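Local atomic coordinates of putative branched-chain amino acid transport system substrate-binding protein (PDB entry 4FB4), a protein that probably serves as the substrate-binding component of an ABC-type transport system, and here holds caffeic acid in its cleft. Residues V113-P118 with G331-T336. Numbering follows the deposited sequence.
Sequences VAMPQP and GVYSFT. With DHC (caffeic acid), chain B.
Tyr-333 reaches across to the end of strand 112-114 and gives its phenol hydrogen to the backbone carbonyl of Met-115, with OH 2.6 Å from O. The C=O...OH angle is 131° and the donor is tilted 17° from the carbonyl plane. Met-115, present as selenomethionine, also covers one face of the Tyr-333 ring, its SE 4.5 Å from the centroid and displaced toward the rim, a Met-aromatic contact in its selenium form. The chain is bent at both chi2 and chi3 (-72°), which sets Met-115 CE 3.7 Å from Tyr-333 CZ. A phenylalanine in place of Tyr-333 would probably keep the ring under the selenium but leave the Met-115 carbonyl without this hydrogen bond. Two residues on, Phe-335 offers a ring face to Val-113, whose CB lies 4.0 Å from the ring centroid in a CH-pi contact, while CG1 and CG2 also touch the ring. The carbonyl O of Ala-114, buried without a hydrogen-bond partner, meets the edge of the Phe-335 ring at CE1 (3.9 Å). On the ligand side, Pro-116 CB lies 3.5 Å from caffeic acid O4'. Backbone bonds tie Val-113 and Met-115 to strand 96-98 and Tyr-333 to Ile-326 in a two-stranded antiparallel sheet. The contact thus joins strand 332-333 and the loop after it to 112-114, an edge strand of the six-stranded sheet, and the loop beyond, with Asp-289 and Val-293 of helix 282-302 packed against Met-115.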
ATOM      1  N   VAL A 113       9.393   8.599   0.674  1.00 11.23           N
ATOM      2  CA  VAL A 113       9.167   7.550   1.676  1.00 11.46           C
ATOM      3  C   VAL A 113       7.914   6.848   1.230  1.00 11.48           C
ATOM      4  O   VAL A 113       7.181   7.360   0.383  1.00 11.74           O
ATOM      5  CB  VAL A 113       9.007   8.106   3.108  1.00 11.57           C
ATOM      6  CG1 VAL A 113      10.318   8.781   3.575  1.00 11.48           C
ATOM      7  CG2 VAL A 113       7.822   9.034   3.191  1.00 11.54           C
ATOM      8  N   ALA A 114       7.635   5.697   1.807  1.00 12.20           N
ATOM      9  CA  ALA A 114       6.426   4.938   1.444  1.00 12.08           C
ATOM     10  C   ALA A 114       5.624   4.520   2.650  1.00 12.44           C
ATOM     11  O   ALA A 114       6.174   4.152   3.674  1.00 12.06           O
ATOM     12  CB  ALA A 114       6.788   3.740   0.578  1.00 13.09           C
HETATM   13  N   MSE A 115       4.308   4.628   2.540  1.00 12.85           N
HETATM   14  CA  MSE A 115       3.420   4.240   3.602  1.00 13.82           C
HETATM   15  C   MSE A 115       3.050   2.758   3.614  1.00 14.36           C
HETATM   16  O   MSE A 115       2.933   2.191   4.706  1.00 13.45           O
HETATM   17  CB  MSE A 115       2.086   5.049   3.593  1.00 15.28           C
HETATM   18  CG  MSE A 115       2.239   6.534   3.713  1.00 17.18           C
HETATM   19 SE   MSE A 115       3.200   7.083   5.324  0.80 21.27          SE
HETATM   20  CE  MSE A 115       1.811   6.654   6.312  1.00 17.38           C
ATOM     21  N   PRO A 116       2.777   2.132   2.430  1.00 14.84           N
ATOM     22  CA  PRO A 116       2.409   0.692   2.479  1.00 14.42           C
ATOM     23  C   PRO A 116       3.553  -0.151   2.978  1.00 14.99           C
ATOM     24  O   PRO A 116       4.709   0.223   2.836  1.00 14.88           O
ATOM     25  CB  PRO A 116       2.123   0.333   1.005  1.00 15.13           C
ATOM     26  CG  PRO A 116       1.666   1.632   0.393  1.00 14.57           C
ATOM     27  CD  PRO A 116       2.539   2.700   1.091  1.00 14.80           C
ATOM     28  N   GLN A 117       3.218  -1.271   3.600  1.00 15.56           N
ATOM     29  CA  GLN A 117       4.220  -2.192   4.121  1.00 15.18           C
ATOM     30  C   GLN A 117       5.163  -2.689   2.997  1.00 15.13           C
ATOM     31  O   GLN A 117       4.710  -3.010   1.906  1.00 15.28           O
ATOM     32  CB  GLN A 117       3.532  -3.376   4.759  1.00 15.66           C
ATOM     33  CG  GLN A 117       2.790  -3.037   6.044  1.00 15.54           C
ATOM     34  CD  GLN A 117       1.382  -2.545   5.803  1.00 15.60           C
ATOM     35  OE1 GLN A 117       0.953  -2.399   4.656  1.00 14.11           O
ATOM     36  NE2 GLN A 117       0.662  -2.246   6.893  1.00 15.16           N
ATOM     37  N   PRO A 118       6.471  -2.734   3.270  1.00 16.57           N
ATOM     38  CA  PRO A 118       7.360  -3.224   2.215  1.00 17.70           C
ATOM     39  C   PRO A 118       7.083  -4.706   1.948  1.00 17.83           C
ATOM     40  O   PRO A 118       6.654  -5.457   2.858  1.00 17.62           O
ATOM     41  CB  PRO A 118       8.773  -3.017   2.789  1.00 18.05           C
ATOM     42  CG  PRO A 118       8.589  -2.885   4.238  1.00 18.18           C
ATOM     43  CD  PRO A 118       7.207  -2.344   4.491  1.00 16.99           C
ATOM     44  N   GLY A 331       0.943   1.028  11.227  1.00 16.43           N
ATOM     45  CA  GLY A 331       2.239   0.710  11.821  1.00 16.55           C
ATOM     46  C   GLY A 331       2.832   1.901  12.564  1.00 15.98           C
ATOM     47  O   GLY A 331       2.165   2.946  12.747  1.00 15.75           O
ATOM     48  N   VAL A 332       4.069   1.704  13.038  1.00 15.42           N
ATOM     49  CA  VAL A 332       4.834   2.709  13.742  1.00 15.45           C
ATOM     50  C   VAL A 332       6.080   2.977  12.887  1.00 14.92           C
ATOM     51  O   VAL A 332       6.899   2.096  12.676  1.00 14.33           O
ATOM     52  CB  VAL A 332       5.188   2.229  15.180  1.00 17.11           C
ATOM     53  CG1 VAL A 332       6.060   3.231  15.937  1.00 16.34           C
ATOM     54  CG2 VAL A 332       3.891   1.989  15.963  1.00 18.00           C
ATOM     55  N   TYR A 333       6.192   4.205  12.384  1.00 14.65           N
ATOM     56  CA  TYR A 333       7.142   4.544  11.325  1.00 14.62           C
ATOM     57  C   TYR A 333       8.407   5.195  11.911  1.00 15.21           C
ATOM     58  O   TYR A 333       8.315   6.169  12.682  1.00 15.50           O
ATOM     59  CB  TYR A 333       6.505   5.530  10.319  1.00 14.07           C
ATOM     60  CG  TYR A 333       5.461   4.928   9.423  1.00 13.85           C
ATOM     61  CD1 TYR A 333       4.145   4.850   9.832  1.00 14.15           C
ATOM     62  CD2 TYR A 333       5.790   4.369   8.188  1.00 13.66           C
ATOM     63  CE1 TYR A 333       3.160   4.273   9.036  1.00 13.90           C
ATOM     64  CE2 TYR A 333       4.809   3.781   7.396  1.00 12.93           C
ATOM     65  CZ  TYR A 333       3.496   3.721   7.841  1.00 13.53           C
ATOM     66  OH  TYR A 333       2.460   3.138   7.086  1.00 13.57           O
ATOM     67  N   SER A 334       9.578   4.662  11.551  1.00 15.18           N
ATOM     68  CA  SER A 334      10.853   5.290  11.840  1.00 15.43           C
ATOM     69  C   SER A 334      11.704   5.269  10.574  1.00 15.66           C
ATOM     70  O   SER A 334      12.391   4.309  10.316  1.00 15.54           O
ATOM     71  CB  SER A 334      11.593   4.576  12.983  1.00 17.10           C
ATOM     72  OG  SER A 334      10.954   4.836  14.208  1.00 16.34           O
ATOM     73  N   PHE A 335      11.600   6.303   9.768  1.00 14.83           N
ATOM     74  CA  PHE A 335      12.358   6.373   8.536  1.00 15.28           C
ATOM     75  C   PHE A 335      13.819   6.679   8.822  1.00 16.48           C
ATOM     76  O   PHE A 335      14.159   7.399   9.758  1.00 16.29           O
ATOM     77  CB  PHE A 335      11.791   7.462   7.591  1.00 14.98           C
ATOM     78  CG  PHE A 335      10.315   7.306   7.275  1.00 14.83           C
ATOM     79  CD1 PHE A 335       9.855   6.266   6.451  1.00 14.41           C
ATOM     80  CD2 PHE A 335       9.387   8.227   7.736  1.00 14.06           C
ATOM     81  CE1 PHE A 335       8.500   6.114   6.162  1.00 13.94           C
ATOM     82  CE2 PHE A 335       8.030   8.069   7.455  1.00 14.62           C
ATOM     83  CZ  PHE A 335       7.571   7.033   6.656  1.00 13.93           C
ATOM     84  N   THR A 336      14.712   6.182   7.970  1.00 16.70           N
ATOM     85  CA  THR A 336      16.089   6.572   8.044  1.00 17.76           C
ATOM     86  C   THR A 336      16.549   6.948   6.614  1.00 19.02           C
ATOM     87  O   THR A 336      15.778   6.854   5.644  1.00 16.11           O
ATOM     88  CB  THR A 336      16.970   5.422   8.601  1.00 19.79           C
ATOM     89  OG1 THR A 336      17.090   4.416   7.611  1.00 19.86           O
ATOM     90  CG2 THR A 336      16.320   4.771   9.878  1.00 20.18           C
TER
HETATM   91  C1  DHC B 401       0.024  -2.298  -7.270  1.00 18.86           C
HETATM   92  O1  DHC B 401       0.907  -1.787  -7.965  1.00 18.01           O
HETATM   93  C2  DHC B 401       0.148  -2.466  -5.799  1.00 19.78           C
HETATM   94  C3  DHC B 401      -0.820  -1.936  -5.084  1.00 18.69           C
HETATM   95  C1' DHC B 401      -0.794  -1.889  -3.559  1.00 18.20           C
HETATM   96  C2' DHC B 401      -1.385  -0.806  -2.938  1.00 17.62           C
HETATM   97  C3' DHC B 401      -1.375  -0.678  -1.568  1.00 18.82           C
HETATM   98  C4' DHC B 401      -0.743  -1.679  -0.708  1.00 19.30           C
HETATM   99  C5' DHC B 401      -0.122  -2.759  -1.336  1.00 18.31           C
HETATM  100  C6' DHC B 401      -0.158  -2.826  -2.752  1.00 17.72           C
HETATM  101  O4' DHC B 401      -0.784  -1.504   0.644  1.00 22.67           O
HETATM  102  O3' DHC B 401      -2.010   0.394  -1.023  1.00 23.27           O
HETATM  103  O2  DHC B 401      -1.084  -2.606  -7.765  1.00 20.75           O